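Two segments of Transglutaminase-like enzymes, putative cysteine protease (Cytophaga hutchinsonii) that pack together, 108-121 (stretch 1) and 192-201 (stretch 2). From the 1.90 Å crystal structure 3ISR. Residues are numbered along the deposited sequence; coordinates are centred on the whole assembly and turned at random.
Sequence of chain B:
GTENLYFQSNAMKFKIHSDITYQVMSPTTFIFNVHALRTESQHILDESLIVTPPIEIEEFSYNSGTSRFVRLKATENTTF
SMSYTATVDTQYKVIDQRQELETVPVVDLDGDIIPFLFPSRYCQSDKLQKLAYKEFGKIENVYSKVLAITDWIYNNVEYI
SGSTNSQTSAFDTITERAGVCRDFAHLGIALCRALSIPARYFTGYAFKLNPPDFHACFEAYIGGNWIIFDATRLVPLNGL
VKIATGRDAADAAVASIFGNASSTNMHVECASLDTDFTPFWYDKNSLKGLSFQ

Stretch 1 (108-121) DLDGDIIPFLFPSR
Stretch 2 (192-201) CRALSIPARY

The carbonyl of Phe 116 and the side chain of Arg 193 hold the two stretches together. No residue of stretch 1 takes a backbone hydrogen bond from Phe 116 O, leaving it free for donors of stretch 2: it accepts a near-linear hydrogen bond from Ala 199 N (3.1 Å, 164° at the hydrogen) and a weak one from Arg 193 NE (2.9 Å, 126°); Pro 198 CA adds a CA-H...O contact to Phe 116 O at 3.4 Å. The CA-to-CB bond of Arg 193 points toward stretch 1, with chi1 to chi3 m, t, t and chi4 146°. Arg 193 NH1 donates to Ser 120 OG (3.0 Å, 152°; Ser 120 chi1 p), which lies at the guanidinium edge, and Arg 193 NH1 also lies 3.0 Å from Phe 118 O. The same guanidinium is braced within stretch 2, where Ala 199 O accepts from Arg 193 NH2 at 2.9 Å and from Arg 193 NE at 3.3 Å. One water donates to both Leu 117 O (2.8 Å) and Arg 193 O (2.7 Å), bridging the backbones.

Stretch 1 passes through helical phi/psi at 111-113 into a 3-10 segment, 114-117, then runs extended from Phe 118 (-100/152) to Ser 120. Stretch 2 leaves its helix, turns at Ser 196 (63/37) and enters a strand at Ala 199. The CA atoms of Leu 117 and Pro 198 set the register, 4.5 Å apart.

Pro 198, its ring C-gamma exo, is the centre of an apolar cluster, carbon surfaces with no polar group to satisfy. Pro 198 CG lies 3.7 Å from Leu 117 CD2 and 3.9 Å from Leu 109 CD1, and Pro 198 CB lies 3.8 Å from Ile 113 CG2; both leucines are m, t and Ile 113 is m, m. Leu 117 CA-to-CB points away, yet its end returns, bringing Leu 117 CD2 3.6 Å from Ser 196 O. Phe 116 (chi1 m, chi2 -76°) directs its ring edge at Arg 193 NH2, 4.1 Å from Phe 116 CD1; Phe 116 CD1 is 3.6 Å from Arg 200 CB (chi1 p), whose side-chain end leads away. Together the stretches bury 488 Å².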

# COMPACT_ATOMS: atom_id res chain seq x y z
N ASP B 108 -0.70 -34.88 -1.71
CA ASP B 108 0.38 -35.87 -1.89
C ASP B 108 1.80 -35.31 -1.87
O ASP B 108 2.77 -36.08 -1.90
CB ASP B 108 0.16 -36.65 -3.19
CG ASP B 108 -1.09 -37.53 -3.15
OD1 ASP B 108 -1.37 -38.14 -2.09
OD2 ASP B 108 -1.79 -37.61 -4.19
N LEU B 109 1.94 -33.98 -1.81
CA LEU B 109 3.26 -33.34 -1.78
C LEU B 109 4.05 -33.72 -0.53
O LEU B 109 3.47 -33.81 0.57
CB LEU B 109 3.14 -31.82 -1.85
CG LEU B 109 2.57 -31.23 -3.15
CD1 LEU B 109 2.34 -29.74 -3.03
CD2 LEU B 109 3.49 -31.55 -4.36
N ASP B 110 5.36 -33.92 -0.69
CA ASP B 110 6.26 -34.06 0.46
C ASP B 110 6.08 -32.85 1.37
O ASP B 110 5.90 -31.73 0.89
CB ASP B 110 7.72 -34.14 0.02
CG ASP B 110 8.10 -35.49 -0.61
OD1 ASP B 110 7.25 -36.40 -0.75
OD2 ASP B 110 9.28 -35.64 -0.97
N GLY B 111 6.13 -33.07 2.68
CA GLY B 111 5.95 -32.02 3.66
C GLY B 111 6.89 -30.85 3.47
O GLY B 111 6.51 -29.70 3.73
N ASP B 112 8.12 -31.12 3.01
CA ASP B 112 9.06 -30.02 2.76
C ASP B 112 8.75 -29.14 1.53
O ASP B 112 9.37 -28.07 1.36
CB ASP B 112 10.53 -30.49 2.82
CG ASP B 112 10.98 -31.34 1.63
OD1 ASP B 112 10.16 -31.81 0.81
OD2 ASP B 112 12.21 -31.57 1.54
N ILE B 113 7.79 -29.55 0.72
CA ILE B 113 7.33 -28.73 -0.43
C ILE B 113 6.22 -27.77 -0.01
O ILE B 113 6.13 -26.65 -0.51
CB ILE B 113 6.83 -29.61 -1.59
CG1 ILE B 113 7.87 -30.69 -1.93
CG2 ILE B 113 6.47 -28.79 -2.84
CD1 ILE B 113 9.23 -30.15 -2.27
N ILE B 114 5.40 -28.20 0.93
CA ILE B 114 4.19 -27.46 1.33
C ILE B 114 4.43 -25.97 1.64
O ILE B 114 3.64 -25.15 1.21
CB ILE B 114 3.47 -28.16 2.50
CG1 ILE B 114 3.00 -29.56 2.07
CG2 ILE B 114 2.31 -27.30 3.03
CD1 ILE B 114 1.93 -29.56 1.00
N PRO B 115 5.51 -25.63 2.38
CA PRO B 115 5.71 -24.21 2.72
C PRO B 115 5.76 -23.29 1.50
O PRO B 115 5.40 -22.11 1.61
CB PRO B 115 7.07 -24.23 3.44
CG PRO B 115 7.15 -25.58 4.03
CD PRO B 115 6.51 -26.49 3.03
N PHE B 116 6.13 -23.82 0.34
CA PHE B 116 6.30 -23.00 -0.85
C PHE B 116 4.99 -22.73 -1.58
O PHE B 116 4.97 -22.14 -2.65
CB PHE B 116 7.39 -23.60 -1.75
CG PHE B 116 8.72 -23.68 -1.05
CD1 PHE B 116 9.48 -22.53 -0.87
CD2 PHE B 116 9.17 -24.89 -0.50
CE1 PHE B 116 10.72 -22.57 -0.20
CE2 PHE B 116 10.41 -24.95 0.19
CZ PHE B 116 11.18 -23.78 0.34
N LEU B 117 3.88 -23.16 -0.98
CA LEU B 117 2.55 -22.77 -1.44
C LEU B 117 2.07 -21.47 -0.77
O LEU B 117 1.06 -20.89 -1.18
CB LEU B 117 1.55 -23.90 -1.13
CG LEU B 117 1.65 -25.17 -1.99
CD1 LEU B 117 0.93 -26.36 -1.31
CD2 LEU B 117 1.07 -24.92 -3.39
N PHE B 118 2.75 -21.04 0.29
CA PHE B 118 2.24 -19.96 1.15
C PHE B 118 2.86 -18.61 0.86
O PHE B 118 3.98 -18.53 0.34
CB PHE B 118 2.38 -20.34 2.62
CG PHE B 118 1.49 -21.50 2.98
CD1 PHE B 118 0.13 -21.30 3.18
CD2 PHE B 118 1.99 -22.79 3.01
CE1 PHE B 118 -0.73 -22.39 3.48
CE2 PHE B 118 1.17 -23.88 3.30
CZ PHE B 118 -0.19 -23.68 3.54
N PRO B 119 2.11 -17.53 1.13
CA PRO B 119 2.66 -16.19 0.89
C PRO B 119 3.89 -15.96 1.76
O PRO B 119 4.00 -16.54 2.86
CB PRO B 119 1.54 -15.24 1.34
CG PRO B 119 0.31 -16.10 1.58
CD PRO B 119 0.75 -17.51 1.72
N SER B 120 4.79 -15.10 1.29
CA SER B 120 5.96 -14.72 2.05
C SER B 120 6.12 -13.19 2.00
O SER B 120 5.30 -12.52 1.37
CB SER B 120 7.19 -15.42 1.47
OG SER B 120 7.35 -15.09 0.11
N ARG B 121 7.14 -12.63 2.67
CA ARG B 121 7.29 -11.17 2.72
C ARG B 121 7.14 -10.45 1.37
O ARG B 121 6.38 -9.48 1.24
CB ARG B 121 8.64 -10.78 3.36
CG ARG B 121 9.00 -9.27 3.26
CD ARG B 121 7.99 -8.29 3.96
NE ARG B 121 8.47 -6.94 3.69
CZ ARG B 121 8.13 -6.20 2.64
NH1 ARG B 121 7.25 -6.64 1.74
NH2 ARG B 121 8.68 -4.99 2.47
N CYS B 192 2.63 -17.90 -9.26
CA CYS B 192 2.54 -19.38 -9.14
C CYS B 192 1.79 -19.80 -7.89
O CYS B 192 0.87 -20.60 -7.95
CB CYS B 192 3.91 -20.01 -9.06
SG CYS B 192 4.76 -20.10 -10.62
N ARG B 193 2.22 -19.28 -6.73
CA ARG B 193 1.55 -19.66 -5.49
C ARG B 193 0.07 -19.27 -5.51
O ARG B 193 -0.76 -19.97 -4.92
CB ARG B 193 2.22 -19.00 -4.29
CG ARG B 193 3.63 -19.51 -4.05
CD ARG B 193 4.17 -18.96 -2.72
NE ARG B 193 5.59 -19.31 -2.60
CZ ARG B 193 6.50 -18.55 -2.01
NH1 ARG B 193 6.12 -17.39 -1.43
NH2 ARG B 193 7.77 -18.94 -2.00
N ALA B 194 -0.24 -18.16 -6.16
CA ALA B 194 -1.64 -17.69 -6.22
C ALA B 194 -2.51 -18.72 -6.93
O ALA B 194 -3.73 -18.80 -6.68
CB ALA B 194 -1.69 -16.34 -6.94
N LEU B 195 -1.89 -19.51 -7.80
CA LEU B 195 -2.55 -20.59 -8.55
C LEU B 195 -2.33 -21.98 -7.95
O LEU B 195 -2.55 -23.00 -8.62
CB LEU B 195 -2.09 -20.58 -10.03
CG LEU B 195 -2.41 -19.31 -10.82
CD1 LEU B 195 -1.55 -19.21 -12.08
CD2 LEU B 195 -3.91 -19.21 -11.15
N SER B 196 -1.91 -22.02 -6.69
CA SER B 196 -1.65 -23.29 -5.96
C SER B 196 -0.53 -24.12 -6.58
O SER B 196 -0.60 -25.36 -6.60
CB SER B 196 -2.92 -24.14 -5.82
OG SER B 196 -3.99 -23.36 -5.30
N ILE B 197 0.51 -23.46 -7.07
CA ILE B 197 1.68 -24.16 -7.60
C ILE B 197 2.85 -23.80 -6.68
O ILE B 197 3.15 -22.61 -6.51
CB ILE B 197 1.98 -23.71 -9.06
CG1 ILE B 197 0.78 -24.01 -9.96
CG2 ILE B 197 3.26 -24.38 -9.63
CD1 ILE B 197 0.82 -23.23 -11.29
N PRO B 198 3.51 -24.79 -6.06
CA PRO B 198 4.60 -24.40 -5.16
C PRO B 198 5.73 -23.73 -5.93
O PRO B 198 6.05 -24.14 -7.04
CB PRO B 198 5.06 -25.73 -4.54
CG PRO B 198 3.95 -26.73 -4.83
CD PRO B 198 3.32 -26.25 -6.11
N ALA B 199 6.30 -22.67 -5.36
CA ALA B 199 7.40 -21.97 -6.06
C ALA B 199 8.38 -21.42 -5.06
O ALA B 199 7.99 -21.10 -3.94
CB ALA B 199 6.85 -20.86 -6.92
N ARG B 200 9.65 -21.33 -5.45
CA ARG B 200 10.65 -20.83 -4.53
C ARG B 200 11.65 -19.92 -5.26
O ARG B 200 11.77 -19.96 -6.48
CB ARG B 200 11.38 -21.99 -3.83
CG ARG B 200 12.23 -22.86 -4.80
CD ARG B 200 12.83 -24.08 -4.10
NE ARG B 200 13.84 -24.71 -4.95
CZ ARG B 200 14.43 -25.88 -4.70
NH1 ARG B 200 14.13 -26.57 -3.60
NH2 ARG B 200 15.34 -26.35 -5.54
N TYR B 201 12.36 -19.14 -4.47
CA TYR B 201 13.33 -18.18 -4.96
C TYR B 201 14.69 -18.86 -5.17
O TYR B 201 15.11 -19.67 -4.35
CB TYR B 201 13.41 -17.10 -3.89
CG TYR B 201 14.21 -15.87 -4.20
CD1 TYR B 201 13.70 -14.88 -5.03
CD2 TYR B 201 15.44 -15.64 -3.57
CE1 TYR B 201 14.41 -13.70 -5.27
CE2 TYR B 201 16.17 -14.47 -3.81
CZ TYR B 201 15.63 -13.51 -4.67
OH TYR B 201 16.29 -12.34 -4.92
O HOH W 1 -0.93 -21.83 -2.95